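PDB 6JWY: 7,8-dihydro-6-hydroxymethylpterin pyrophosphokinase-dihydropteroate synthase from Plasmodium falciparum, which probably makes the pterin diphosphate from 6-hydroxymethyl-7,8-dihydropterin and ATP, then joins it to 4-aminobenzoate to give 7,8-dihydropteroate for folate synthesis. Local coordinates for residues I394-Y399 and R686-L691. The protein carries 1 engineered substitution. Numbering follows the deposited sequence.
Sequences ILNVNY and RVHDVL. With CKL (4-[(2-azanyl-4-oxidanylidene-7,8-dihydro-3~{H}-pteridin-6-yl)methylamino]-~{N}-(5,6-dimethoxypyrimidin-4-yl)benzenesulfonamide), chain C; ACT (acetate ion), chain J.
Ile394 and Val687 join the two strand ends through their backbones: Ile394 N donates to Val687 O over 3.0 Å, the one hydrogen bond between the two segments. Strand 684-687 stops here, while 390-396 runs on two residues beside strand 428-432. A further backbone bond between Val687 and Val392 continues the parallel ladder.

The apolar part of the contact is carried by Ile394, whose side chain fills the angle between Arg686 and His688. With CG1 beside the backbone N (chi1 -61°) and the chain extended beyond it, Ile394 CD1 sits over the face of the His688 imidazole, a CH-pi contact 3.4 Å from the ring centroid and only 9° off the ring normal. The same Ile394 CD1 is 3.5 Å from Arg686 NH2, and the two side chains cross at about a right angle, with Ile394 CG1 over the centre of one guanidinium face.

The opposite face of that guanidinium carries the pterin end of the bound pterin-sulfonamide conjugate, with CKL N10 3.4 Å from Arg686 CZ. Isoleucine and pterin thus sandwich the flat cation. Near the guanidinium plane lies the acetate: Arg686 NH1 and Arg686 NH2 both donate to ACT O, at 2.9 and 3.0 Å. Arg686 NE is salt-bridged to Asp430. Together these bonds would fix the rotation of the group. His688 is steadied separately, ND1 bonding to Ser607 OG, while Asn396 borders the acetate with it, the detail there being uncertain.

Here the C-terminal ends of neighbouring parallel strands line the active-site mouth of the TIM barrel of dihydropteroate synthase, where pterin stacks on an arginine; the acetate, between Asn396, Arg686 and His688 and probably from the crystallisation liquor, probably occupies the anion pocket that in related synthases receives the substrate diphosphate.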
ATOM      1  N   ILE A 394     -11.618 -15.289  16.908  1.00 16.80           N
ATOM      2  CA  ILE A 394     -12.600 -14.988  17.942  1.00 18.36           C
ATOM      3  C   ILE A 394     -13.332 -16.265  18.346  1.00 20.08           C
ATOM      4  O   ILE A 394     -13.953 -16.902  17.499  1.00 20.15           O
ATOM      5  CB  ILE A 394     -13.632 -13.967  17.423  1.00 17.20           C
ATOM      6  CG1 ILE A 394     -12.987 -12.634  17.033  1.00 16.12           C
ATOM      7  CG2 ILE A 394     -14.772 -13.800  18.421  1.00 15.91           C
ATOM      8  CD1 ILE A 394     -13.918 -11.751  16.248  1.00 16.19           C
ATOM      9  N   LEU A 395     -13.297 -16.581  19.649  1.00 22.15           N
ATOM     10  CA  LEU A 395     -14.153 -17.587  20.256  1.00 22.94           C
ATOM     11  C   LEU A 395     -15.073 -16.931  21.282  1.00 25.29           C
ATOM     12  O   LEU A 395     -14.649 -16.616  22.402  1.00 24.08           O
ATOM     13  CB  LEU A 395     -13.260 -18.635  20.921  1.00 23.24           C
ATOM     14  CG  LEU A 395     -13.989 -19.883  21.420  1.00 23.85           C
ATOM     15  CD1 LEU A 395     -14.250 -20.846  20.268  1.00 25.11           C
ATOM     16  CD2 LEU A 395     -13.168 -20.576  22.495  1.00 24.18           C
ATOM     17  N   ASN A 396     -16.331 -16.699  20.880  1.00 27.82           N
ATOM     18  CA  ASN A 396     -17.344 -16.248  21.819  1.00 32.37           C
ATOM     19  C   ASN A 396     -18.052 -17.472  22.397  1.00 35.82           C
ATOM     20  O   ASN A 396     -18.897 -18.057  21.729  1.00 40.46           O
ATOM     21  CB  ASN A 396     -18.419 -15.404  21.141  1.00 35.71           C
ATOM     22  CG  ASN A 396     -17.922 -14.073  20.626  1.00 42.10           C
ATOM     23  OD1 ASN A 396     -18.002 -13.795  19.429  1.00 47.09           O
ATOM     24  ND2 ASN A 396     -17.433 -13.229  21.521  1.00 48.46           N
ATOM     25  N   VAL A 397     -17.684 -17.884  23.615  1.00 37.13           N
ATOM     26  CA  VAL A 397     -18.506 -18.793  24.403  1.00 43.64           C
ATOM     27  C   VAL A 397     -19.753 -18.025  24.852  1.00 50.35           C
ATOM     28  O   VAL A 397     -19.691 -17.210  25.778  1.00 52.20           O
ATOM     29  CB  VAL A 397     -17.743 -19.318  25.638  1.00 39.00           C
ATOM     30  CG1 VAL A 397     -18.237 -20.682  26.079  1.00 38.22           C
ATOM     31  CG2 VAL A 397     -16.242 -19.338  25.427  1.00 36.67           C
ATOM     32  N   ASN A 398     -20.889 -18.249  24.187  1.00 58.41           N
ATOM     33  CA  ASN A 398     -22.120 -17.621  24.651  1.00 79.22           C
ATOM     34  C   ASN A 398     -23.223 -18.673  24.721  1.00 92.42           C
ATOM     35  O   ASN A 398     -24.154 -18.660  23.916  1.00107.87           O
ATOM     36  CB  ASN A 398     -22.487 -16.354  23.867  1.00 84.87           C
ATOM     37  CG  ASN A 398     -21.868 -15.087  24.430  1.00 88.75           C
ATOM     38  OD1 ASN A 398     -21.724 -14.087  23.723  1.00 88.67           O
ATOM     39  ND2 ASN A 398     -21.516 -15.106  25.707  1.00 87.03           N
ATOM     40  N   TYR A 399     -23.094 -19.575  25.704  1.00 94.21           N
ATOM     41  CA  TYR A 399     -23.898 -20.784  25.760  1.00103.64           C
ATOM     42  C   TYR A 399     -24.674 -20.830  27.083  1.00103.43           C
ATOM     43  O   TYR A 399     -25.910 -20.666  27.023  1.00 95.52           O
ATOM     44  CB  TYR A 399     -23.019 -22.022  25.531  1.00110.10           C
ATOM     45  CG  TYR A 399     -22.152 -21.998  24.293  1.00113.30           C
ATOM     46  CD1 TYR A 399     -22.581 -21.403  23.112  1.00115.74           C
ATOM     47  CD2 TYR A 399     -20.904 -22.606  24.284  1.00112.83           C
ATOM     48  CE1 TYR A 399     -21.789 -21.382  21.973  1.00117.32           C
ATOM     49  CE2 TYR A 399     -20.103 -22.601  23.150  1.00115.16           C
ATOM     50  CZ  TYR A 399     -20.543 -21.989  21.989  1.00117.30           C
ATOM     51  OH  TYR A 399     -19.749 -21.987  20.875  1.00115.94           O
ATOM     52  N   ARG A 686      -8.381  -8.951  14.631  1.00 15.02           N
ATOM     53  CA  ARG A 686      -9.243  -9.836  15.412  1.00 14.42           C
ATOM     54  C   ARG A 686     -10.454 -10.230  14.569  1.00 14.21           C
ATOM     55  O   ARG A 686     -11.252  -9.361  14.257  1.00 15.58           O
ATOM     56  CB  ARG A 686      -9.705  -9.078  16.662  1.00 14.46           C
ATOM     57  CG  ARG A 686     -10.316  -9.958  17.741  1.00 15.01           C
ATOM     58  CD  ARG A 686     -10.878  -9.162  18.905  1.00 15.56           C
ATOM     59  NE  ARG A 686     -11.757  -9.929  19.772  1.00 15.38           N
ATOM     60  CZ  ARG A 686     -13.090  -9.980  19.658  1.00 15.94           C
ATOM     61  NH1 ARG A 686     -13.779 -10.712  20.519  1.00 16.22           N
ATOM     62  NH2 ARG A 686     -13.728  -9.309  18.703  1.00 14.63           N
ATOM     63  N   VAL A 687     -10.603 -11.516  14.211  1.00 13.31           N
ATOM     64  CA  VAL A 687     -11.551 -11.894  13.164  1.00 13.99           C
ATOM     65  C   VAL A 687     -12.345 -13.152  13.538  1.00 15.27           C
ATOM     66  O   VAL A 687     -11.828 -14.061  14.212  1.00 15.07           O
ATOM     67  CB  VAL A 687     -10.847 -12.097  11.799  1.00 13.37           C
ATOM     68  CG1 VAL A 687     -10.285 -10.810  11.229  1.00 13.10           C
ATOM     69  CG2 VAL A 687      -9.763 -13.153  11.850  1.00 12.28           C
ATOM     70  N   HIS A 688     -13.592 -13.208  13.036  1.00 16.39           N
ATOM     71  CA  HIS A 688     -14.441 -14.403  13.072  1.00 18.51           C
ATOM     72  C   HIS A 688     -14.052 -15.409  11.993  1.00 20.29           C
ATOM     73  O   HIS A 688     -13.940 -16.595  12.283  1.00 22.61           O
ATOM     74  CB  HIS A 688     -15.922 -14.065  12.844  1.00 18.62           C
ATOM     75  CG  HIS A 688     -16.497 -13.256  13.955  1.00 20.76           C
ATOM     76  ND1 HIS A 688     -16.622 -11.866  13.862  1.00 21.68           N
ATOM     77  CD2 HIS A 688     -16.921 -13.621  15.187  1.00 18.83           C
ATOM     78  CE1 HIS A 688     -17.116 -11.412  14.997  1.00 22.74           C
ATOM     79  NE2 HIS A 688     -17.307 -12.477  15.828  1.00 20.82           N
ATOM     80  N   ASP A 689     -13.887 -14.930  10.749  1.00 20.58           N
ATOM     81  CA  ASP A 689     -13.642 -15.747   9.564  1.00 20.80           C
ATOM     82  C   ASP A 689     -12.150 -16.013   9.334  1.00 19.73           C
ATOM     83  O   ASP A 689     -11.519 -15.358   8.512  1.00 20.09           O
ATOM     84  CB  ASP A 689     -14.295 -15.040   8.384  1.00 24.11           C
ATOM     85  CG  ASP A 689     -15.738 -14.698   8.737  1.00 29.95           C
ATOM     86  OD1 ASP A 689     -16.480 -15.640   9.097  1.00 30.30           O
ATOM     87  OD2 ASP A 689     -16.111 -13.498   8.688  1.00 35.30           O
ATOM     88  N   VAL A 690     -11.588 -17.002  10.039  1.00 19.12           N
ATOM     89  CA  VAL A 690     -10.165 -17.296  10.022  1.00 20.04           C
ATOM     90  C   VAL A 690      -9.723 -17.778   8.641  1.00 24.41           C
ATOM     91  O   VAL A 690      -8.863 -17.162   8.010  1.00 27.95           O
ATOM     92  CB  VAL A 690      -9.777 -18.284  11.135  1.00 20.09           C
ATOM     93  CG1 VAL A 690      -8.297 -18.645  11.106  1.00 20.13           C
ATOM     94  CG2 VAL A 690     -10.141 -17.738  12.500  1.00 18.08           C
ATOM     95  N   LEU A 691     -10.321 -18.863   8.142  1.00 27.92           N
ATOM     96  CA  LEU A 691      -9.869 -19.447   6.887  1.00 26.98           C
ATOM     97  C   LEU A 691      -9.906 -18.422   5.756  1.00 25.49           C
ATOM     98  O   LEU A 691      -8.951 -18.352   4.980  1.00 25.53           O
ATOM     99  CB  LEU A 691     -10.714 -20.684   6.553  1.00 32.27           C
ATOM    100  CG  LEU A 691     -10.332 -21.421   5.269  1.00 31.26           C
ATOM    101  CD1 LEU A 691     -10.478 -22.918   5.451  1.00 30.73           C
ATOM    102  CD2 LEU A 691     -11.178 -20.936   4.101  1.00 34.59           C
TER
HETATM  103  C2  CKL C 801     -10.656  -5.849  21.207  1.00 10.41           C
HETATM  104  C4  CKL C 801     -12.206  -5.079  19.595  1.00 10.85           C
HETATM  105  C5  CKL C 801     -13.274  -5.922  20.149  1.00 10.89           C
HETATM  106  C6  CKL C 801     -12.856  -6.718  21.317  1.00 10.88           C
HETATM  107  O24 CKL C 801     -20.781  -1.790  16.021  1.00 42.72           O
HETATM  108  S21 CKL C 801     -21.133  -3.182  16.210  1.00 48.25           S
HETATM  109  O23 CKL C 801     -21.104  -3.774  14.912  1.00 48.20           O
HETATM  110  N22 CKL C 801     -22.614  -3.512  16.791  1.00 60.54           N
HETATM  111  C25 CKL C 801     -23.490  -2.613  17.307  1.00 73.22           C
HETATM  112  C30 CKL C 801     -24.744  -3.057  17.705  1.00 80.27           C
HETATM  113  O31 CKL C 801     -25.093  -4.381  17.586  1.00 88.46           O
HETATM  114  C32 CKL C 801     -24.975  -5.270  18.702  1.00 96.61           C
HETATM  115  C29 CKL C 801     -25.647  -2.135  18.210  1.00 85.31           C
HETATM  116  O33 CKL C 801     -26.901  -2.544  18.607  1.00 98.01           O
HETATM  117  C34 CKL C 801     -28.077  -1.762  18.336  1.00104.94           C
HETATM  118  N28 CKL C 801     -25.272  -0.835  18.313  1.00 87.35           N
HETATM  119  C27 CKL C 801     -24.050  -0.423  17.926  1.00 86.57           C
HETATM  120  N26 CKL C 801     -23.166  -1.295  17.422  1.00 78.78           N
HETATM  121  C18 CKL C 801     -20.164  -3.858  17.302  1.00 36.42           C
HETATM  122  C17 CKL C 801     -20.066  -5.251  17.328  1.00 30.33           C
HETATM  123  C16 CKL C 801     -19.244  -5.854  18.271  1.00 26.46           C
HETATM  124  C19 CKL C 801     -19.463  -3.079  18.238  1.00 29.86           C
HETATM  125  C20 CKL C 801     -18.638  -3.694  19.181  1.00 25.64           C
HETATM  126  C15 CKL C 801     -18.510  -5.089  19.182  1.00 24.06           C
HETATM  127  N14 CKL C 801     -17.682  -5.700  20.098  1.00 21.45           N
HETATM  128  C13 CKL C 801     -16.963  -6.975  19.954  1.00 15.47           C
HETATM  129  C8  CKL C 801     -15.494  -6.783  20.314  1.00 13.03           C
HETATM  130  C9  CKL C 801     -15.110  -7.605  21.486  1.00 11.48           C
HETATM  131  N10 CKL C 801     -13.751  -7.497  21.912  1.00 10.75           N
HETATM  132  N1  CKL C 801     -11.568  -6.671  21.792  1.00 10.48           N
HETATM  133  N7  CKL C 801     -14.565  -5.976  19.667  1.00 11.89           N
HETATM  134  O12 CKL C 801     -12.440  -4.364  18.594  1.00 11.27           O
HETATM  135  N3  CKL C 801     -10.979  -5.078  20.157  1.00 10.53           N
HETATM  136  N11 CKL C 801      -9.410  -5.763  21.708  1.00  9.89           N
HETATM  137  C   ACT J 808     -17.458 -10.225  18.597  1.00 35.87           C
HETATM  138  O   ACT J 808     -16.474 -10.454  19.361  1.00 31.14           O
HETATM  139  OXT ACT J 808     -17.539  -9.239  17.822  1.00 31.46           O
HETATM  140  CH3 ACT J 808     -18.639 -11.222  18.588  1.00 37.47           C